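Local coordinates for protein pyridine synthase TbtD (Thermobispora bispora, PDB 5WA4) that probably builds the pyridine core of the thiopeptide thiomuracin by a formal [4+2] aza-cycloaddition, binding the leader peptide of its substrate, at residues E[132-135]-E[136-139]; E[141-144]-E[145-149]; E[204-207]-E[208-212]; E[213-216]-E[217-221]. One frame throughout, in Å; residues are numbered along the deposited sequence.

Interaction 1 (E[132-135]-E[136-139]); sequences PLTV and RDVL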
loop_
_atom_site.group_PDB
_atom_site.type_symbol
_atom_site.label_atom_id
_atom_site.label_comp_id
_atom_site.label_asym_id
_atom_site.label_seq_id
_atom_site.Cartn_x
_atom_site.Cartn_y
_atom_site.Cartn_z
ATOM N N PRO E 132 -31.531 -22.653 5.015
ATOM C CA PRO E 132 -31.326 -22.614 3.563
ATOM C C PRO E 132 -29.851 -22.484 3.154
ATOM O O PRO E 132 -29.073 -21.771 3.798
ATOM C CB PRO E 132 -32.110 -21.368 3.150
ATOM C CG PRO E 132 -31.873 -20.424 4.296
ATOM C CD PRO E 132 -31.605 -21.274 5.545
ATOM N N LEU E 133 -29.488 -23.176 2.075
ATOM C CA LEU E 133 -28.132 -23.163 1.524
ATOM C C LEU E 133 -28.044 -22.054 0.476
ATOM O O LEU E 133 -29.054 -21.730 -0.146
ATOM C CB LEU E 133 -27.794 -24.522 0.895
ATOM C CG LEU E 133 -27.520 -25.780 1.729
ATOM C CD1 LEU E 133 -28.585 -26.039 2.783
ATOM C CD2 LEU E 133 -27.400 -26.997 0.803
ATOM N N THR E 134 -26.856 -21.480 0.267
ATOM C CA THR E 134 -26.683 -20.470 -0.787
ATOM C C THR E 134 -26.869 -21.103 -2.158
ATOM O O THR E 134 -27.077 -22.309 -2.266
ATOM C CB THR E 134 -25.301 -19.784 -0.738
ATOM O OG1 THR E 134 -24.267 -20.749 -0.965
ATOM C CG2 THR E 134 -25.082 -19.101 0.613
ATOM N N VAL E 135 -26.812 -20.300 -3.211
ATOM C CA VAL E 135 -27.002 -20.851 -4.557
ATOM C C VAL E 135 -25.779 -21.712 -4.891
ATOM O O VAL E 135 -25.886 -22.813 -5.427
ATOM C CB VAL E 135 -27.228 -19.729 -5.602
ATOM C CG1 VAL E 135 -27.423 -20.294 -6.997
ATOM C CG2 VAL E 135 -28.450 -18.886 -5.209
ATOM N N ARG E 136 -24.626 -21.187 -4.505
ATOM C CA ARG E 136 -23.348 -21.867 -4.524
ATOM C C ARG E 136 -23.317 -23.255 -3.928
ATOM O O ARG E 136 -22.931 -24.198 -4.597
ATOM C CB ARG E 136 -22.346 -21.020 -3.778
ATOM C CG ARG E 136 -21.087 -21.742 -3.366
ATOM C CD ARG E 136 -19.954 -20.775 -3.408
ATOM N NE ARG E 136 -19.920 -20.156 -4.719
ATOM C CZ ARG E 136 -20.333 -18.910 -4.960
ATOM N NH1 ARG E 136 -20.781 -18.126 -3.951
ATOM N NH2 ARG E 136 -20.292 -18.448 -6.212
ATOM N N ASP E 137 -23.673 -23.360 -2.653
ATOM C CA ASP E 137 -23.584 -24.619 -1.928
ATOM C C ASP E 137 -24.464 -25.673 -2.581
ATOM O O ASP E 137 -24.175 -26.870 -2.526
ATOM C CB ASP E 137 -23.984 -24.413 -0.459
ATOM C CG ASP E 137 -23.044 -23.465 0.278
ATOM O OD1 ASP E 137 -21.812 -23.607 0.092
ATOM O OD2 ASP E 137 -23.532 -22.572 1.018
ATOM N N VAL E 138 -25.543 -25.207 -3.202
ATOM C CA VAL E 138 -26.511 -26.082 -3.832
ATOM C C VAL E 138 -25.899 -26.632 -5.122
ATOM O O VAL E 138 -25.997 -27.827 -5.412
ATOM C CB VAL E 138 -27.866 -25.321 -4.075
ATOM C CG1 VAL E 138 -28.594 -25.807 -5.321
ATOM C CG2 VAL E 138 -28.767 -25.445 -2.854
ATOM N N LEU E 139 -25.235 -25.765 -5.870
ATOM C CA LEU E 139 -24.538 -26.176 -7.078
ATOM C C LEU E 139 -23.375 -27.138 -6.757
ATOM O O LEU E 139 -23.155 -28.141 -7.448
ATOM C CB LEU E 139 -24.018 -24.947 -7.810
ATOM C CG LEU E 139 -23.476 -25.201 -9.208
ATOM C CD1 LEU E 139 -24.617 -25.694 -10.053
ATOM C CD2 LEU E 139 -22.798 -23.959 -9.815
#

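Interaction 2 (E[141-144]-E[145-149]); sequences ADFY and ADTTP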
loop_
_atom_site.group_PDB
_atom_site.type_symbol
_atom_site.label_atom_id
_atom_site.label_comp_id
_atom_site.label_asym_id
_atom_site.label_seq_id
_atom_site.Cartn_x
_atom_site.Cartn_y
_atom_site.Cartn_z
ATOM N N ALA E 141 -22.921 -29.132 -4.031
ATOM C CA ALA E 141 -23.520 -30.394 -3.627
ATOM C C ALA E 141 -23.935 -31.245 -4.832
ATOM O O ALA E 141 -23.636 -32.440 -4.876
ATOM C CB ALA E 141 -24.713 -30.141 -2.715
ATOM N N ASP E 142 -24.616 -30.641 -5.803
ATOM C CA ASP E 142 -24.998 -31.362 -7.012
ATOM C C ASP E 142 -23.756 -31.889 -7.700
ATOM O O ASP E 142 -23.697 -33.058 -8.111
ATOM C CB ASP E 142 -25.781 -30.476 -7.988
ATOM C CG ASP E 142 -27.259 -30.316 -7.615
ATOM O OD1 ASP E 142 -27.678 -30.749 -6.511
ATOM O OD2 ASP E 142 -27.993 -29.712 -8.439
ATOM N N PHE E 143 -22.762 -31.015 -7.824
ATOM C CA PHE E 143 -21.518 -31.406 -8.469
ATOM C C PHE E 143 -20.857 -32.602 -7.771
ATOM O O PHE E 143 -20.368 -33.508 -8.431
ATOM C CB PHE E 143 -20.524 -30.240 -8.523
ATOM C CG PHE E 143 -19.135 -30.669 -8.887
ATOM C CD1 PHE E 143 -18.797 -30.896 -10.216
ATOM C CD2 PHE E 143 -18.177 -30.905 -7.890
ATOM C CE1 PHE E 143 -17.521 -31.327 -10.566
ATOM C CE2 PHE E 143 -16.903 -31.337 -8.219
ATOM C CZ PHE E 143 -16.568 -31.550 -9.570
ATOM N N TYR E 144 -20.823 -32.586 -6.446
ATOM C CA TYR E 144 -20.117 -33.618 -5.721
ATOM C C TYR E 144 -20.833 -34.940 -5.956
ATOM O O TYR E 144 -20.198 -35.957 -6.269
ATOM C CB TYR E 144 -20.002 -33.275 -4.220
ATOM C CG TYR E 144 -18.825 -32.364 -3.897
ATOM C CD1 TYR E 144 -17.585 -32.598 -4.453
ATOM C CD2 TYR E 144 -18.952 -31.265 -3.046
ATOM C CE1 TYR E 144 -16.503 -31.785 -4.169
ATOM C CE2 TYR E 144 -17.869 -30.441 -2.764
ATOM C CZ TYR E 144 -16.640 -30.711 -3.333
ATOM O OH TYR E 144 -15.523 -29.919 -3.091
ATOM N N ALA E 145 -22.156 -34.910 -5.840
ATOM C CA ALA E 145 -22.978 -36.087 -6.092
ATOM C C ALA E 145 -22.785 -36.626 -7.515
ATOM O O ALA E 145 -22.595 -37.817 -7.728
ATOM C CB ALA E 145 -24.444 -35.757 -5.848
ATOM N N ASP E 146 -22.831 -35.746 -8.498
ATOM C CA ASP E 146 -22.773 -36.203 -9.868
ATOM C C ASP E 146 -21.405 -36.808 -10.197
ATOM O O ASP E 146 -21.300 -37.627 -11.114
ATOM C CB ASP E 146 -23.108 -35.053 -10.826
ATOM C CG ASP E 146 -24.510 -34.514 -10.611
ATOM O OD1 ASP E 146 -25.359 -35.253 -10.059
ATOM O OD2 ASP E 146 -24.770 -33.348 -10.989
ATOM N N THR E 147 -20.372 -36.421 -9.444
ATOM C CA THR E 147 -19.002 -36.855 -9.733
ATOM C C THR E 147 -18.497 -38.010 -8.849
ATOM O O THR E 147 -17.356 -38.470 -9.007
ATOM C CB THR E 147 -17.993 -35.691 -9.612
ATOM O OG1 THR E 147 -18.248 -34.949 -8.415
ATOM C CG2 THR E 147 -18.099 -34.770 -10.802
ATOM N N THR E 148 -19.339 -38.496 -7.947
ATOM C CA THR E 148 -18.952 -39.616 -7.103
ATOM C C THR E 148 -18.481 -40.902 -7.836
ATOM O O THR E 148 -17.474 -41.512 -7.432
ATOM C CB THR E 148 -20.084 -39.965 -6.186
ATOM O OG1 THR E 148 -20.221 -38.915 -5.226
ATOM C CG2 THR E 148 -19.795 -41.253 -5.482
ATOM N N PRO E 149 -19.186 -41.329 -8.909
ATOM C CA PRO E 149 -18.606 -42.480 -9.620
ATOM C C PRO E 149 -17.283 -42.149 -10.298
ATOM O O PRO E 149 -16.558 -43.063 -10.687
ATOM C CB PRO E 149 -19.679 -42.839 -10.670
ATOM C CG PRO E 149 -20.561 -41.642 -10.767
ATOM C CD PRO E 149 -20.534 -41.003 -9.408
#

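Interaction 3 (E[204-207]-E[208-212]); sequences DGVR and LRELW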
loop_
_atom_site.group_PDB
_atom_site.type_symbol
_atom_site.label_atom_id
_atom_site.label_comp_id
_atom_site.label_asym_id
_atom_site.label_seq_id
_atom_site.Cartn_x
_atom_site.Cartn_y
_atom_site.Cartn_z
ATOM N N ASP E 204 11.088 -20.056 -1.469
ATOM C CA ASP E 204 11.980 -20.722 -2.418
ATOM C C ASP E 204 11.244 -21.045 -3.733
ATOM O O ASP E 204 11.426 -22.123 -4.313
ATOM C CB ASP E 204 12.578 -21.996 -1.812
ATOM C CG ASP E 204 11.550 -23.075 -1.574
ATOM O OD1 ASP E 204 10.375 -22.751 -1.346
ATOM O OD2 ASP E 204 11.914 -24.264 -1.637
ATOM N N GLY E 205 10.433 -20.097 -4.206
ATOM C CA GLY E 205 9.671 -20.292 -5.429
ATOM C C GLY E 205 10.510 -20.504 -6.678
ATOM O O GLY E 205 10.343 -21.506 -7.394
ATOM N N VAL E 206 11.411 -19.556 -6.934
ATOM C CA VAL E 206 12.309 -19.613 -8.083
ATOM C C VAL E 206 13.205 -20.852 -8.076
ATOM O O VAL E 206 13.695 -21.268 -9.125
ATOM C CB VAL E 206 13.195 -18.345 -8.161
ATOM C CG1 VAL E 206 14.001 -18.312 -9.464
ATOM C CG2 VAL E 206 12.328 -17.107 -8.063
ATOM N N ARG E 207 13.426 -21.467 -6.920
ATOM C CA ARG E 207 14.219 -22.686 -6.950
ATOM C C ARG E 207 13.333 -23.902 -7.229
ATOM O O ARG E 207 13.771 -24.880 -7.836
ATOM C CB ARG E 207 15.013 -22.877 -5.652
ATOM C CG ARG E 207 15.467 -24.318 -5.404
ATOM C CD ARG E 207 16.857 -24.379 -4.784
ATOM N NE ARG E 207 17.115 -23.270 -3.863
ATOM C CZ ARG E 207 17.905 -22.229 -4.130
ATOM N NH1 ARG E 207 18.538 -22.145 -5.297
ATOM N NH2 ARG E 207 18.068 -21.272 -3.223
ATOM N N LEU E 208 12.079 -23.847 -6.803
ATOM C CA LEU E 208 11.197 -24.980 -7.040
ATOM C C LEU E 208 10.663 -24.924 -8.474
ATOM O O LEU E 208 10.293 -25.957 -9.047
ATOM C CB LEU E 208 10.060 -25.004 -6.020
ATOM C CG LEU E 208 9.127 -26.213 -6.081
ATOM C CD1 LEU E 208 9.856 -27.462 -5.625
ATOM C CD2 LEU E 208 7.898 -25.951 -5.220
ATOM N N ARG E 209 10.650 -23.723 -9.060
ATOM C CA ARG E 209 10.219 -23.592 -10.445
ATOM C C ARG E 209 11.153 -24.372 -11.334
ATOM O O ARG E 209 10.713 -25.233 -12.095
ATOM C CB ARG E 209 10.159 -22.142 -10.914
ATOM C CG ARG E 209 8.925 -21.892 -11.773
ATOM C CD ARG E 209 9.042 -20.709 -12.705
ATOM N NE ARG E 209 9.475 -19.481 -12.051
ATOM C CZ ARG E 209 8.686 -18.722 -11.301
ATOM N NH1 ARG E 209 7.430 -19.082 -11.109
ATOM N NH2 ARG E 209 9.146 -17.610 -10.741
ATOM N N GLU E 210 12.449 -24.111 -11.234
ATOM C CA GLU E 210 13.332 -24.738 -12.200
ATOM C C GLU E 210 13.485 -26.196 -11.888
ATOM O O GLU E 210 13.834 -26.964 -12.771
ATOM C CB GLU E 210 14.679 -24.067 -12.228
ATOM C CG GLU E 210 14.574 -22.805 -13.013
ATOM C CD GLU E 210 15.206 -21.686 -12.262
ATOM O OE1 GLU E 210 16.282 -21.923 -11.668
ATOM O OE2 GLU E 210 14.521 -20.640 -12.138
ATOM N N LEU E 211 13.221 -26.588 -10.646
ATOM C CA LEU E 211 13.156 -28.008 -10.346
ATOM C C LEU E 211 12.039 -28.628 -11.196
ATOM O O LEU E 211 12.190 -29.731 -11.731
ATOM C CB LEU E 211 12.914 -28.235 -8.862
ATOM C CG LEU E 211 14.146 -28.313 -7.956
ATOM C CD1 LEU E 211 13.703 -28.288 -6.490
ATOM C CD2 LEU E 211 15.007 -29.557 -8.280
ATOM N N TRP E 212 10.936 -27.889 -11.336
ATOM C CA TRP E 212 9.792 -28.304 -12.151
ATOM C C TRP E 212 10.081 -28.130 -13.643
ATOM O O TRP E 212 9.916 -29.076 -14.403
ATOM C CB TRP E 212 8.530 -27.527 -11.740
ATOM C CG TRP E 212 7.987 -27.966 -10.388
ATOM C CD1 TRP E 212 8.432 -29.014 -9.639
ATOM C CD2 TRP E 212 6.920 -27.359 -9.631
ATOM N NE1 TRP E 212 7.712 -29.105 -8.473
ATOM C CE2 TRP E 212 6.789 -28.105 -8.437
ATOM C CE3 TRP E 212 6.069 -26.273 -9.851
ATOM C CZ2 TRP E 212 5.832 -27.795 -7.469
ATOM C CZ3 TRP E 212 5.120 -25.962 -8.880
ATOM C CH2 TRP E 212 5.008 -26.724 -7.710
#

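Interaction 4 (E[213-216]-E[217-221]); sequences RDHY and ARNRE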
loop_
_atom_site.group_PDB
_atom_site.type_symbol
_atom_site.label_atom_id
_atom_site.label_comp_id
_atom_site.label_asym_id
_atom_site.label_seq_id
_atom_site.Cartn_x
_atom_site.Cartn_y
_atom_site.Cartn_z
ATOM N N ARG E 213 10.527 -26.944 -14.062
ATOM C CA ARG E 213 10.894 -26.720 -15.474
ATOM C C ARG E 213 11.971 -27.712 -15.944
ATOM O O ARG E 213 12.022 -28.046 -17.122
ATOM C CB ARG E 213 11.373 -25.271 -15.718
ATOM C CG ARG E 213 10.542 -24.197 -15.007
ATOM C CD ARG E 213 10.115 -23.014 -15.867
ATOM N NE ARG E 213 10.823 -21.745 -15.633
ATOM C CZ ARG E 213 10.236 -20.543 -15.730
ATOM N NH1 ARG E 213 8.934 -20.456 -16.015
ATOM N NH2 ARG E 213 10.926 -19.422 -15.520
ATOM N N ASP E 214 12.810 -28.194 -15.023
ATOM C CA ASP E 214 13.818 -29.221 -15.329
ATOM C C ASP E 214 13.181 -30.605 -15.428
ATOM O O ASP E 214 13.390 -31.322 -16.399
ATOM C CB ASP E 214 14.929 -29.255 -14.269
ATOM C CG ASP E 214 15.909 -28.094 -14.397
ATOM O OD1 ASP E 214 15.618 -27.142 -15.150
ATOM O OD2 ASP E 214 16.962 -28.118 -13.722
ATOM N N HIS E 215 12.420 -30.986 -14.409
ATOM C CA HIS E 215 11.707 -32.256 -14.416
ATOM C C HIS E 215 10.812 -32.384 -15.637
ATOM O O HIS E 215 10.565 -33.482 -16.128
ATOM C CB HIS E 215 10.856 -32.413 -13.162
ATOM C CG HIS E 215 9.941 -33.594 -13.211
ATOM N ND1 HIS E 215 10.394 -34.889 -13.083
ATOM C CD2 HIS E 215 8.607 -33.680 -13.419
ATOM C CE1 HIS E 215 9.373 -35.721 -13.183
ATOM N NE2 HIS E 215 8.277 -35.014 -13.390
ATOM N N TYR E 216 10.310 -31.262 -16.128
ATOM C CA TYR E 216 9.520 -31.319 -17.337
ATOM C C TYR E 216 10.395 -31.715 -18.529
ATOM O O TYR E 216 10.110 -32.698 -19.218
ATOM C CB TYR E 216 8.822 -29.987 -17.615
ATOM C CG TYR E 216 8.159 -29.988 -18.966
ATOM C CD1 TYR E 216 7.007 -30.737 -19.199
ATOM C CD2 TYR E 216 8.716 -29.287 -20.023
ATOM C CE1 TYR E 216 6.409 -30.754 -20.446
ATOM C CE2 TYR E 216 8.142 -29.297 -21.258
ATOM C CZ TYR E 216 6.989 -30.030 -21.472
ATOM O OH TYR E 216 6.440 -30.021 -22.729
ATOM N N ALA E 217 11.463 -30.955 -18.766
ATOM C CA ALA E 217 12.260 -31.122 -19.981
ATOM C C ALA E 217 12.934 -32.499 -20.076
ATOM O O ALA E 217 13.175 -32.985 -21.181
ATOM C CB ALA E 217 13.293 -30.017 -20.083
ATOM N N ARG E 218 13.217 -33.133 -18.935
ATOM C CA ARG E 218 13.759 -34.504 -18.931
ATOM C C ARG E 218 12.742 -35.469 -19.493
ATOM O O ARG E 218 13.086 -36.536 -20.001
ATOM C CB ARG E 218 14.164 -34.975 -17.527
ATOM C CG ARG E 218 15.410 -34.314 -17.009
ATOM C CD ARG E 218 15.727 -34.618 -15.551
ATOM N NE ARG E 218 14.550 -34.819 -14.715
ATOM C CZ ARG E 218 14.507 -34.530 -13.418
ATOM N NH1 ARG E 218 15.557 -33.969 -12.831
ATOM N NH2 ARG E 218 13.404 -34.759 -12.716
ATOM N N ASN E 219 11.480 -35.075 -19.404
ATOM C CA ASN E 219 10.397 -35.919 -19.844
ATOM C C ASN E 219 9.521 -35.297 -20.919
ATOM O O ASN E 219 8.399 -35.753 -21.129
ATOM C CB ASN E 219 9.568 -36.293 -18.639
ATOM C CG ASN E 219 10.393 -36.970 -17.593
ATOM O OD1 ASN E 219 10.701 -38.149 -17.715
ATOM N ND2 ASN E 219 10.783 -36.229 -16.566
ATOM N N ARG E 220 10.046 -34.294 -21.623
ATOM C CA ARG E 220 9.241 -33.529 -22.571
ATOM C C ARG E 220 8.351 -34.402 -23.447
ATOM O O ARG E 220 7.149 -34.189 -23.476
ATOM C CB ARG E 220 10.114 -32.646 -23.460
ATOM C CG ARG E 220 9.338 -32.051 -24.626
ATOM C CD ARG E 220 9.791 -30.635 -24.949
ATOM N NE ARG E 220 11.220 -30.526 -25.223
ATOM C CZ ARG E 220 12.121 -30.029 -24.377
ATOM N NH1 ARG E 220 11.755 -29.592 -23.176
ATOM N NH2 ARG E 220 13.398 -29.973 -24.739
ATOM N N GLU E 221 8.917 -35.410 -24.107
ATOM C CA GLU E 221 8.157 -36.212 -25.069
ATOM C C GLU E 221 6.963 -36.956 -24.457
ATOM O O GLU E 221 5.924 -37.108 -25.104
ATOM C CB GLU E 221 9.067 -37.218 -25.767
ATOM C CG GLU E 221 8.369 -37.923 -26.925
ATOM C CD GLU E 221 9.228 -38.972 -27.587
ATOM O OE1 GLU E 221 10.439 -38.717 -27.753
ATOM O OE2 GLU E 221 8.690 -40.044 -27.946
#

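Interaction 1 (E[132-135]-E[136-139])
The hydroxyl of Thr-134 meets the carboxylate of Asp-137 from above its plane, at OD2. OG1 of Thr-134 donates to OD2 of Asp-137 over 2.8 Å, 77° out of that plane. The same oxygen accepts the backbone N-H of Asp-137, with OG1 of Thr-134 3.2 Å from N of Asp-137 and the bond almost straight at 166°. This is the N-cap interaction of an alpha helix: Thr-134 stands just before the first turn and satisfies an amide that has no preceding carbonyl to reach. Its chi1 of 63° puts OG1 between the backbone N and the carbonyl carbon, turned in toward the N-H of Asp-137. Acting as donor to the carboxylate and acceptor from the amide, the hydroxyl is fixed in its rotation, and the negative charge lies where the positive end of the helix dipole would favour it. Next to the cap, CB of Leu-133 rests against CG2 of Val-138 at 4.0 Å. The first rung of the helical ladder, Val-138 N to Thr-134 O, is weak; the next, Leu-139 N to Val-135 O at 3.1 Å, is firmer. The cap thus marks where the loop following strand 123-128 passes into helix 135-159, while Val-135 and Leu-139 pack on helix 244-265 and Arg-136 touches the loop that follows it.

Interaction 2 (E[141-144]-E[145-149])
Phe-143 and Thr-147, one turn apart on the alpha helix 135-159, cross at a slant, the threonine hydroxyl over one face of the ring. OG1 of Thr-147 lies 3.8 Å above the plane of the Phe-143 ring, displaced toward the rim, while the methyl group CG2 of Thr-147 comes to CE1 of Phe-143 at 3.5 Å. Phe-143 has CG anti to the backbone N (chi1 167°), which swings its ring along the helix flank to meet this methyl. The hydroxyl itself turns back to the main chain and donates to the carbonyl of the phenylalanine, with OG1 of Thr-147 2.6 Å from O of Phe-143. Tyr-144 is directed differently: its ring leaves the helix to meet that of Tyr-45, the planes inclined by about 20°, and also touches Leu-47 of strand 44-49. The helix is thus packed on strand 44-49 through Tyr-144 and on helices 244-265 and 307-328 through Phe-143. The backbone ladder is regular at first, with Asp-146 N 2.9 Å from Asp-142 O, and kinks ahead of Pro-149, whose nitrogen has no hydrogen to give. Near this kink Tyr-144 O gathers several donors, among them NH1 of Arg-327 from helix 307-328. Thr-147 N, at 3.2 Å, and Thr-148 OG1, at 3.1 Å, approach Tyr-144 O from opposite faces of its carbonyl plane.

Interaction 3 (E[204-207]-E[208-212])
Gly-205 and Arg-209 meet through the backbone in the firm part of this helix start, and two amides converge on one carbonyl. Arg-209 N reaches Gly-205 O at 2.8 Å, nearly in line with the carbonyl bond, and Leu-208 N adds a weak bond to the same oxygen. Leu-208 N also bonds to Asp-204 O at 3.1 Å, which fastens the N-cap residue to the first turn of helix 205-218. The carboxylate of Asp-204 makes no capping bond; its OD1 pairs instead with Arg-202. Leu-208 and Trp-212 pack against helices 184-201 and 332-352, and Leu-211 and Trp-212 also touch apolar side chains of the bound peptide.

A less tightly packed, partly exposed flank faces the second subunit, where Val-206 rests on Glu-196 of that subunit. Val-206 and Glu-210 lie side by side and point the same way, with CG1 of Val-206 3.6 Å from OE2 of Glu-210. A chi2 of 132° bends the glutamate back over the turn, bringing two acceptors together, OE2 and the Val-206 carbonyl; OE2 has a long, weak ion pair with Arg-192 of the second subunit. The exposed Arg-207 has a weak backbone bond from Leu-211 N to its carbonyl O at 3.3 Å.

CG2 of Val-206 approaches NH2 of Arg-209 obliquely at 4.2 Å. This guanidinium forms salt bridges with Glu-196 of its own chain through NH1 and with Glu-196 of the second subunit through NH2. The two carboxylates probably offset the packing of Arg-209 on its counterpart in that subunit, which implies that this helix start joins the two subunits partly through buried charge.

Interaction 4 (E[213-216]-E[217-221])
His-215 is met by two side chains from the following turn, one at its edge and one over a face. NH2 of Arg-218 donates to ND1 of His-215 at 3.0 Å, only 2° out of the ring plane, with the guanidinium standing almost upright to the imidazole (83°). Over the ring, offset toward its rim, lies ND2 of Asn-219, 3.6 Å above the plane. This nitrogen donates to the His-215 carbonyl, ND2 of Asn-219 to O of His-215 measuring 2.8 Å, in the carbonyl plane. With chi1 at -57° the amide folds back over the helix it has just left.

Asn-219 stands at the break between helices 205-218 and 220-235. It occupies the N-cap position of the second, yet its side chain bonds to the end of the first, while its own N bonds to Tyr-216 O at 2.7 Å.

Beyond the break, CG of Arg-220 passes Tyr-216 OH at 4.0 Å. Tyr-216 OH bonds to Asp-348 of helix 332-352, and Arg-220 forms a salt bridge with Asp-348 of the second subunit. His-215 NE2 and Arg-218 NH2 each make a weak hydrogen bond to the backbone of the bound leader peptide.

Overall arrangement
From the N terminus the four contacts follow in series; each joins adjoining residues, so none closes a long loop, and none nests in or crosses another. Interaction 1 starts helix 135-159 after strand 123-128. Interaction 2, with its centre about 14 Å from that of interaction 1, lies on the same helix, where it touches strand 44-49 and helices 244-265 and 307-328. Interactions 3 and 4 likewise share helix 205-218, the former at its start and the latter at its passage into helix 220-235, and both touch the second subunit and the bound peptide. Interactions 1 and 4 lie on opposite sides of the chain's centre, their centres about 42 Å apart.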